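Local atomic coordinates of Fe-S binding reductase, putative (Thermus thermophilus, PDB entry 2D4P), a protein that is of unknown function but belongs to the GNAT-like acetyltransferase superfamily, and so may transfer acyl groups other than amino-acyl groups. Residues D12-L17 and S37-E42; E44-F49 and E69-E74. All blocks are in the same frame, centred on the assembly; numbering follows the deposited sequence.

Contact 1 of 2, residues D12-L17 and S37-E42; sequences DRLNRL and SFLAEE
Helix 12-16 packs across strand 38-42 at 80°, with the two axes 10.0 Å apart. L39 sits at the middle of the contact. Its CG is anti to the backbone N (chi1 177°), and its two methyls reach different partners. L39 CD1 meets L14 CD2 at 3.7 Å, with the two side chains crossing obliquely. The same CD1 also touches L17 CD1 at 4.1 Å, with the two side chains crossing at about a right angle. CD2 of L39 lies against the aliphatic part of R13, 4.1 Å from R13 CD.

R13 runs extended from CG to NE, which carries its charge past L39 to E41. R13 NE and E41 OE2 form a salt bridge at 3.5 Å. The guanidinium and carboxylate planes are 55° apart, and no N-H points at the oxygen, so this is a pairing of charges. Water 1 makes the directed link. It lies in the guanidinium plane, accepts from R13 NE at 2.9 Å and donates to E41 OE2 at 2.7 Å. The stronger partner of this carboxylate is R4 on strand 2-4. The arrangement is helix-on-sheet packing, with the first helix packed on the face of the mixed sheet that carries L39, consistent with the GNAT fold.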
loop_
_atom_site.group_PDB
_atom_site.type_symbol
_atom_site.label_atom_id
_atom_site.label_comp_id
_atom_site.label_asym_id
_atom_site.label_seq_id
_atom_site.Cartn_x
_atom_site.Cartn_y
_atom_site.Cartn_z
ATOM N N ASP A 12 -13.810 -6.976 -7.228
ATOM C CA ASP A 12 -14.511 -7.599 -6.099
ATOM C C ASP A 12 -13.619 -8.085 -4.962
ATOM O O ASP A 12 -13.954 -7.904 -3.799
ATOM C CB ASP A 12 -15.375 -8.763 -6.596
ATOM C CG ASP A 12 -16.553 -8.293 -7.402
ATOM O OD1 ASP A 12 -16.824 -7.087 -7.361
ATOM O OD2 ASP A 12 -17.280 -9.062 -8.077
ATOM N N ARG A 13 -12.500 -8.713 -5.308
ATOM C CA ARG A 13 -11.515 -9.166 -4.340
ATOM C C ARG A 13 -10.975 -7.999 -3.531
ATOM O O ARG A 13 -10.854 -8.100 -2.311
ATOM C CB ARG A 13 -10.330 -9.827 -5.045
ATOM C CG ARG A 13 -10.587 -11.177 -5.645
ATOM C CD ARG A 13 -9.321 -11.717 -6.278
ATOM N NE ARG A 13 -9.421 -13.095 -6.743
ATOM C CZ ARG A 13 -9.851 -13.450 -7.935
ATOM N NH1 ARG A 13 -10.275 -12.537 -8.805
ATOM N NH2 ARG A 13 -9.884 -14.744 -8.252
ATOM N N LEU A 14 -10.633 -6.894 -4.207
ATOM C CA LEU A 14 -10.153 -5.716 -3.494
ATOM C C LEU A 14 -11.215 -5.213 -2.521
ATOM O O LEU A 14 -10.919 -4.919 -1.382
ATOM C CB LEU A 14 -9.772 -4.592 -4.450
ATOM C CG LEU A 14 -8.529 -4.824 -5.320
ATOM C CD1 LEU A 14 -8.225 -3.522 -6.093
ATOM C CD2 LEU A 14 -7.364 -5.189 -4.478
ATOM N N ASN A 15 -12.453 -5.161 -2.983
ATOM C CA ASN A 15 -13.520 -4.583 -2.186
ATOM C C ASN A 15 -13.916 -5.504 -1.052
ATOM O O ASN A 15 -14.379 -5.054 -0.008
ATOM C CB ASN A 15 -14.668 -4.187 -3.099
ATOM C CG ASN A 15 -14.419 -2.851 -3.747
ATOM O OD1 ASN A 15 -14.421 -1.836 -3.064
ATOM N ND2 ASN A 15 -14.149 -2.842 -5.050
ATOM N N ARG A 16 -13.676 -6.800 -1.211
ATOM C CA ARG A 16 -13.854 -7.721 -0.084
ATOM C C ARG A 16 -12.901 -7.375 1.069
ATOM O O ARG A 16 -13.196 -7.679 2.230
ATOM C CB ARG A 16 -13.645 -9.181 -0.520
ATOM C CG ARG A 16 -14.911 -9.858 -1.004
ATOM C CD ARG A 16 -14.641 -11.221 -1.638
ATOM N NE ARG A 16 -14.221 -12.181 -0.619
ATOM C CZ ARG A 16 -13.662 -13.368 -0.865
ATOM N NH1 ARG A 16 -13.419 -13.763 -2.120
ATOM N NH2 ARG A 16 -13.331 -14.157 0.160
ATOM N N LEU A 17 -11.760 -6.756 0.745
ATOM C CA LEU A 17 -10.771 -6.307 1.727
ATOM C C LEU A 17 -10.896 -4.843 2.142
ATOM O O LEU A 17 -10.174 -4.394 3.027
ATOM C CB LEU A 17 -9.354 -6.492 1.165
ATOM C CG LEU A 17 -8.970 -7.937 0.856
ATOM C CD1 LEU A 17 -7.878 -7.964 -0.208
ATOM C CD2 LEU A 17 -8.576 -8.684 2.129
ATOM N N SER A 37 1.568 -1.178 -6.933
ATOM C CA SER A 37 0.374 -1.614 -6.187
ATOM C C SER A 37 0.176 -3.126 -6.365
ATOM O O SER A 37 0.414 -3.678 -7.447
ATOM C CB SER A 37 -0.844 -0.839 -6.678
ATOM O OG SER A 37 -0.653 0.550 -6.477
ATOM N N PHE A 38 -0.240 -3.783 -5.283
ATOM C CA PHE A 38 -0.297 -5.237 -5.213
ATOM C C PHE A 38 -1.508 -5.768 -4.477
ATOM O O PHE A 38 -2.083 -5.093 -3.639
ATOM C CB PHE A 38 0.997 -5.766 -4.565
ATOM C CG PHE A 38 2.202 -5.415 -5.332
ATOM C CD1 PHE A 38 2.873 -4.241 -5.084
ATOM C CD2 PHE A 38 2.612 -6.227 -6.391
ATOM C CE1 PHE A 38 3.928 -3.878 -5.842
ATOM C CE2 PHE A 38 3.717 -5.882 -7.165
ATOM C CZ PHE A 38 4.386 -4.714 -6.874
ATOM N N LEU A 39 -1.850 -7.016 -4.801
ATOM C CA LEU A 39 -2.846 -7.817 -4.106
ATOM C C LEU A 39 -2.141 -9.008 -3.466
ATOM O O LEU A 39 -1.242 -9.601 -4.083
ATOM C CB LEU A 39 -3.877 -8.319 -5.127
ATOM C CG LEU A 39 -5.011 -9.261 -4.684
ATOM C CD1 LEU A 39 -6.006 -8.531 -3.769
ATOM C CD2 LEU A 39 -5.730 -9.816 -5.899
ATOM N N ALA A 40 -2.535 -9.313 -2.225
ATOM C CA ALA A 40 -2.121 -10.508 -1.509
ATOM C C ALA A 40 -3.270 -11.512 -1.523
ATOM O O ALA A 40 -4.419 -11.131 -1.322
ATOM C CB ALA A 40 -1.798 -10.170 -0.077
ATOM N N GLU A 41 -2.944 -12.780 -1.726
ATOM C CA GLU A 41 -3.924 -13.865 -1.823
ATOM C C GLU A 41 -3.375 -15.097 -1.142
ATOM O O GLU A 41 -2.226 -15.395 -1.344
ATOM C CB GLU A 41 -4.029 -14.303 -3.277
ATOM C CG GLU A 41 -4.934 -13.490 -4.114
ATOM C CD GLU A 41 -4.974 -14.001 -5.538
ATOM O OE1 GLU A 41 -4.031 -14.668 -6.087
ATOM O OE2 GLU A 41 -5.984 -13.694 -6.140
ATOM N N GLU A 42 -4.214 -15.837 -0.415
ATOM C CA GLU A 42 -3.876 -17.171 0.111
ATOM C C GLU A 42 -4.776 -18.147 -0.603
ATOM O O GLU A 42 -5.980 -18.228 -0.318
ATOM C CB GLU A 42 -4.130 -17.248 1.625
ATOM C CG GLU A 42 -3.657 -18.535 2.287
ATOM C CD GLU A 42 -2.158 -18.545 2.472
ATOM O OE1 GLU A 42 -1.664 -18.016 3.495
ATOM O OE2 GLU A 42 -1.483 -19.061 1.579
HETATM O O HOH W 1 -8.043 -14.072 -4.380
#

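Contact 2 of 2, residues E44-F49 and E69-E74; sequences EEPMGF and EGRSVE
R71 reaches back along strand 45-56 and forms a salt bridge with E45, end-on. NH1 and NH2 both donate to one atom, E45 OE2, NH2 at 2.9 Å. The oxygen lies near the guanidinium plane, but the carboxylate is turned 82° from it. NH1 uses the anti lone pair of OE2, while NH2 comes from above the carboxylate plane. Both bonds are bent, at 136° and 144°. M47 SD lies over one face of the guanidinium, offset toward its rim. The M47 chain bends at chi2 and chi3, which brings CE to 3.7 Å from R71 CB.

The backbone positions these groups. R71 N donates to M47 O at 2.9 Å, nearly along the C=O axis. G48 and G70 follow as an antiparallel non-hydrogen-bonded pair with CA atoms only 3.9 Å apart. G48 CA lies 3.1 Å from E69 O, so the two strands are very close here. F49 and E69 form the next, hydrogen-bonded pair, joined by F49 N to E69 O and E69 N to F49 O. Their side chains lie side by side, and E69 CB sits over one face of the F49 ring in a CH-pi contact, 4.2 Å from its centroid. The E69 carboxylate is salt-bridged to R67.

M47 and G48 both face A40, a classic beta bulge in strand 45-56. S72 is the N-cap of helix 73-89, and its OG accepts from A75 N. The contact thus joins the start of strand 45-56 to the end of strand 61-70, where the chain turns into helix 73-89. F49 and P46 also pack against helix 11-16.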
loop_
_atom_site.group_PDB
_atom_site.type_symbol
_atom_site.label_atom_id
_atom_site.label_comp_id
_atom_site.label_asym_id
_atom_site.label_seq_id
_atom_site.Cartn_x
_atom_site.Cartn_y
_atom_site.Cartn_z
ATOM N N GLU A 44 -7.020 -18.536 -3.321
ATOM C CA GLU A 44 -7.779 -17.461 -3.964
ATOM C C GLU A 44 -8.656 -16.713 -2.957
ATOM O O GLU A 44 -9.551 -15.970 -3.339
ATOM C CB GLU A 44 -8.573 -17.994 -5.183
ATOM C CG GLU A 44 -7.913 -17.639 -6.539
ATOM C CD GLU A 44 -8.243 -18.623 -7.669
ATOM O OE1 GLU A 44 -7.941 -18.325 -8.865
ATOM O OE2 GLU A 44 -8.786 -19.715 -7.366
ATOM N N GLU A 45 -8.382 -16.903 -1.670
ATOM C CA GLU A 45 -8.897 -16.036 -0.626
ATOM C C GLU A 45 -8.090 -14.733 -0.724
ATOM O O GLU A 45 -6.867 -14.773 -0.635
ATOM C CB GLU A 45 -8.679 -16.700 0.737
ATOM C CG GLU A 45 -9.304 -15.994 1.930
ATOM C CD GLU A 45 -10.824 -16.086 1.942
ATOM O OE1 GLU A 45 -11.395 -16.904 1.183
ATOM O OE2 GLU A 45 -11.457 -15.335 2.709
ATOM N N PRO A 46 -8.732 -13.593 -0.969
ATOM C CA PRO A 46 -8.002 -12.325 -0.901
ATOM C C PRO A 46 -7.527 -12.074 0.532
ATOM O O PRO A 46 -8.247 -12.351 1.479
ATOM C CB PRO A 46 -9.037 -11.271 -1.325
ATOM C CG PRO A 46 -10.183 -12.014 -1.867
ATOM C CD PRO A 46 -10.141 -13.411 -1.363
ATOM N N MET A 47 -6.317 -11.555 0.690
ATOM C CA MET A 47 -5.764 -11.369 2.020
ATOM C C MET A 47 -5.264 -9.949 2.287
ATOM O O MET A 47 -4.993 -9.612 3.434
ATOM C CB MET A 47 -4.628 -12.369 2.265
ATOM C CG MET A 47 -5.104 -13.824 2.485
ATOM S SD MET A 47 -6.141 -13.989 3.946
ATOM C CE MET A 47 -4.916 -13.857 5.263
ATOM N N GLY A 48 -5.132 -9.127 1.250
ATOM C CA GLY A 48 -4.740 -7.751 1.450
ATOM C C GLY A 48 -4.469 -7.057 0.141
ATOM O O GLY A 48 -4.419 -7.691 -0.924
ATOM N N PHE A 49 -4.268 -5.753 0.217
ATOM C CA PHE A 49 -3.811 -5.012 -0.952
ATOM C C PHE A 49 -3.068 -3.765 -0.525
ATOM O O PHE A 49 -3.240 -3.278 0.589
ATOM C CB PHE A 49 -4.992 -4.665 -1.889
ATOM C CG PHE A 49 -5.986 -3.663 -1.314
ATOM C CD1 PHE A 49 -5.761 -2.298 -1.386
ATOM C CD2 PHE A 49 -7.183 -4.104 -0.776
ATOM C CE1 PHE A 49 -6.668 -1.408 -0.865
ATOM C CE2 PHE A 49 -8.103 -3.207 -0.252
ATOM C CZ PHE A 49 -7.846 -1.864 -0.313
ATOM N N GLU A 69 -4.226 -2.558 3.244
ATOM C CA GLU A 69 -5.162 -3.354 3.989
ATOM C C GLU A 69 -4.638 -4.769 4.032
ATOM O O GLU A 69 -4.040 -5.239 3.058
ATOM C CB GLU A 69 -6.557 -3.314 3.355
ATOM C CG GLU A 69 -7.163 -1.923 3.203
ATOM C CD GLU A 69 -7.427 -1.194 4.522
ATOM O OE1 GLU A 69 -7.447 -1.824 5.588
ATOM O OE2 GLU A 69 -7.635 0.035 4.473
ATOM N N GLY A 70 -4.872 -5.454 5.144
ATOM C CA GLY A 70 -4.432 -6.832 5.268
ATOM C C GLY A 70 -4.997 -7.573 6.466
ATOM O O GLY A 70 -5.193 -6.997 7.532
ATOM N N ARG A 71 -5.231 -8.864 6.267
ATOM C CA ARG A 71 -5.898 -9.709 7.246
ATOM C C ARG A 71 -4.952 -10.340 8.259
ATOM O O ARG A 71 -5.402 -10.994 9.232
ATOM C CB ARG A 71 -6.650 -10.788 6.509
ATOM C CG ARG A 71 -7.926 -10.289 5.892
ATOM C CD ARG A 71 -9.018 -11.345 5.900
ATOM N NE ARG A 71 -9.588 -11.505 4.573
ATOM C CZ ARG A 71 -10.281 -12.563 4.167
ATOM N NH1 ARG A 71 -10.522 -13.579 5.000
ATOM N NH2 ARG A 71 -10.744 -12.583 2.919
ATOM N N SER A 72 -3.654 -10.160 8.039
ATOM C CA SER A 72 -2.640 -10.693 8.926
ATOM C C SER A 72 -1.349 -9.902 8.799
ATOM O O SER A 72 -1.118 -9.241 7.798
ATOM C CB SER A 72 -2.375 -12.158 8.578
ATOM O OG SER A 72 -1.757 -12.284 7.303
ATOM N N VAL A 73 -0.500 -10.007 9.808
ATOM C CA VAL A 73 0.863 -9.473 9.700
ATOM C C VAL A 73 1.580 -10.023 8.457
ATOM O O VAL A 73 2.218 -9.264 7.717
ATOM C CB VAL A 73 1.674 -9.727 10.964
ATOM C CG1 VAL A 73 3.154 -9.407 10.738
ATOM C CG2 VAL A 73 1.111 -8.920 12.134
ATOM N N GLU A 74 1.435 -11.321 8.207
ATOM C CA GLU A 74 2.049 -11.936 7.052
ATOM C C GLU A 74 1.622 -11.241 5.746
ATOM O O GLU A 74 2.458 -10.931 4.910
ATOM C CB GLU A 74 1.762 -13.451 7.007
ATOM C CG GLU A 74 2.413 -14.140 5.825
ATOM C CD GLU A 74 2.031 -15.597 5.649
ATOM O OE1 GLU A 74 1.252 -16.121 6.470
ATOM O OE2 GLU A 74 2.509 -16.211 4.657
#

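From the N terminus, strand 2-4 leads to helix 11-16. Contact 1 then closes a loop that holds helix 25-34, when strand 38-42 comes up against helix 11-16. Contact 2 opens just afterwards and closes once the hairpin of strands 45-56 and 61-70 has been made. The two contacts therefore follow in series and neither nests in the other. Their centres are about 7 Å apart. Strands 38-42 and 45-56 are neighbours in the sheet, and A40 probably hydrogen-bonds through O to M47 N and through N to G48 O. L17 CD1 packs on G48 N. Together the contacts tie the first helix, three adjacent strands and the start of helix 73-89.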